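Local coordinates for flocculation protein FLO11 (Saccharomyces cerevisiae, PDB 4UYT) that mediates homotypic cell-cell adhesion between yeast cells during flocculation, here represented by its N-terminal adhesin domain, a fibronectin type III-like fold girdled by aromatic bands, at residues Thr37-Val42 against Tyr47-His52. Residues are numbered along the deposited sequence; the frame is centred on the assembly and turned at random. Where two conformers were deposited one is given.
With NA (sodium ion), chain G.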
# COMPACT_ATOMS: atom_id res chain seq x y z
N THR A 37 -3.82 -2.28 -8.59
CA THR A 37 -4.30 -3.10 -9.66
C THR A 37 -5.68 -2.73 -10.21
O THR A 37 -6.02 -3.14 -11.32
CB THR A 37 -4.30 -4.58 -9.25
OG1 THR A 37 -5.16 -4.74 -8.13
CG2 THR A 37 -2.88 -5.04 -8.90
N SER A 38 -6.49 -2.00 -9.46
CA SER A 38 -7.73 -1.46 -9.98
C SER A 38 -8.08 -0.21 -9.21
O SER A 38 -7.77 -0.08 -8.02
CB SER A 38 -8.90 -2.44 -9.92
OG SER A 38 -9.15 -2.85 -8.60
N VAL A 39 -8.79 0.67 -9.91
CA VAL A 39 -9.29 1.91 -9.37
C VAL A 39 -10.67 2.12 -9.96
O VAL A 39 -10.83 2.09 -11.18
CB VAL A 39 -8.37 3.10 -9.74
CG1 VAL A 39 -9.02 4.41 -9.31
CG2 VAL A 39 -6.97 2.96 -9.14
N SER A 40 -11.66 2.38 -9.11
CA SER A 40 -13.00 2.72 -9.53
C SER A 40 -13.45 3.97 -8.82
O SER A 40 -13.38 4.08 -7.59
CB SER A 40 -13.95 1.57 -9.18
OG SER A 40 -15.29 1.82 -9.50
N TRP A 41 -13.99 4.90 -9.58
CA TRP A 41 -14.59 6.10 -8.98
C TRP A 41 -15.94 5.75 -8.39
O TRP A 41 -16.79 5.16 -9.09
CB TRP A 41 -14.74 7.15 -10.07
CG TRP A 41 -15.36 8.43 -9.59
CD1 TRP A 41 -14.96 9.19 -8.53
CD2 TRP A 41 -16.49 9.08 -10.16
NE1 TRP A 41 -15.77 10.25 -8.41
CE2 TRP A 41 -16.75 10.24 -9.39
CE3 TRP A 41 -17.29 8.77 -11.25
CZ2 TRP A 41 -17.71 11.18 -9.74
CZ3 TRP A 41 -18.30 9.73 -11.58
CH2 TRP A 41 -18.48 10.88 -10.83
N VAL A 42 -16.14 6.16 -7.13
CA VAL A 42 -17.39 5.91 -6.42
C VAL A 42 -18.34 7.10 -6.61
O VAL A 42 -19.43 6.94 -7.17
CB VAL A 42 -17.14 5.58 -4.94
CG1 VAL A 42 -18.44 5.18 -4.28
CG2 VAL A 42 -16.06 4.52 -4.79
N TYR A 47 -12.49 7.12 -4.44
CA TYR A 47 -12.17 5.99 -5.32
C TYR A 47 -11.96 4.77 -4.47
O TYR A 47 -11.36 4.83 -3.40
CB TYR A 47 -10.87 6.26 -6.12
CG TYR A 47 -10.94 7.51 -6.93
CD1 TYR A 47 -10.70 8.75 -6.36
CD2 TYR A 47 -11.23 7.45 -8.28
CE1 TYR A 47 -10.80 9.88 -7.10
CE2 TYR A 47 -11.31 8.60 -9.04
CZ TYR A 47 -11.09 9.82 -8.43
OH TYR A 47 -11.16 10.95 -9.19
N GLN A 48 -12.45 3.65 -5.00
CA GLN A 48 -12.19 2.34 -4.43
C GLN A 48 -11.01 1.75 -5.17
O GLN A 48 -11.06 1.58 -6.39
CB GLN A 48 -13.42 1.46 -4.57
CG GLN A 48 -13.26 0.12 -3.89
CD GLN A 48 -14.54 -0.64 -3.83
OE1 GLN A 48 -15.05 -1.05 -4.85
NE2 GLN A 48 -15.07 -0.84 -2.63
N ILE A 49 -9.92 1.49 -4.45
CA ILE A 49 -8.69 0.99 -5.04
C ILE A 49 -8.34 -0.36 -4.47
O ILE A 49 -8.71 -0.66 -3.33
CB ILE A 49 -7.53 1.99 -4.87
CG1 ILE A 49 -6.95 2.04 -3.46
CG2 ILE A 49 -7.98 3.35 -5.35
CD1 ILE A 49 -5.70 2.90 -3.34
N THR A 50 -7.63 -1.14 -5.28
CA THR A 50 -7.13 -2.42 -4.85
C THR A 50 -5.60 -2.38 -5.00
O THR A 50 -5.09 -2.00 -6.05
CB THR A 50 -7.73 -3.55 -5.67
OG1 THR A 50 -9.16 -3.53 -5.47
CG2 THR A 50 -7.19 -4.90 -5.23
N ILE A 51 -4.92 -2.82 -3.96
CA ILE A 51 -3.49 -2.95 -3.96
C ILE A 51 -3.08 -4.41 -3.88
O ILE A 51 -3.81 -5.23 -3.31
CB ILE A 51 -2.82 -2.12 -2.83
CG1 ILE A 51 -3.20 -2.61 -1.43
CG2 ILE A 51 -3.13 -0.65 -3.02
CD1 ILE A 51 -2.43 -1.96 -0.29
N HIS A 52 -1.89 -4.71 -4.42
CA HIS A 52 -1.29 -6.02 -4.35
C HIS A 52 0.12 -5.82 -3.83
O HIS A 52 0.93 -5.15 -4.48
CB HIS A 52 -1.28 -6.68 -5.72
CG HIS A 52 -0.70 -8.06 -5.74
ND1 HIS A 52 -0.24 -8.65 -6.88
CD2 HIS A 52 -0.57 -8.97 -4.75
CE1 HIS A 52 0.16 -9.87 -6.60
NE2 HIS A 52 -0.03 -10.09 -5.31
NA NA G . -10.92 -1.16 -7.13
O HOH W 1 -13.16 -2.00 -6.82
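Trp41 and Tyr47 meet across a non-hydrogen-bonded pair near the turn of an antiparallel beta hairpin in the fibronectin type III-like Flo11 domain, and the pairs beyond them illustrate how such a hairpin sorts its side chains onto two unlike faces. Tyr47, its ring carbon CG turned anti to the carbonyl carbon (chi1 -57°), offers one ring face to the indole: Trp41 CD1 sits 3.7 Å above it, displaced toward the rim, and the five-membered ring of Trp41 lies oblique to the Tyr47 ring, their planes at 47°. The same ring also meets Val39, whose CG1 lies 3.9 Å from Tyr47 CD2, while its other methyl, CG2, runs alongside Ile49 CG2. Trp168 meets the Tyr47 ring edge-to-face and also touches Val39 and Ile49; Val39, Tyr47 and Ile49 are buried, whereas Trp41 stays partly exposed, and Tyr47 OH is hydrogen-bonded to Asp171 N.

The opposite face carries Ser38, Ser40, Gln48 and Thr50. Reciprocal backbone bonds join Ser40 to Gln48, Gln48 N reaching Ser40 O at 2.8 Å. Gln48 O accepts from Ser40 N and is also a ligand of a sodium ion, 2.9 Å away. Ser38 OG, in one of two conformers (chi1 59°), makes a long 2.9 Å contact with that sodium from the neighbouring strand. A water adds a further link: its oxygen lies 2.4 Å from sodium and donates a hydrogen bond to Gln48 OE1 at 2.9 Å.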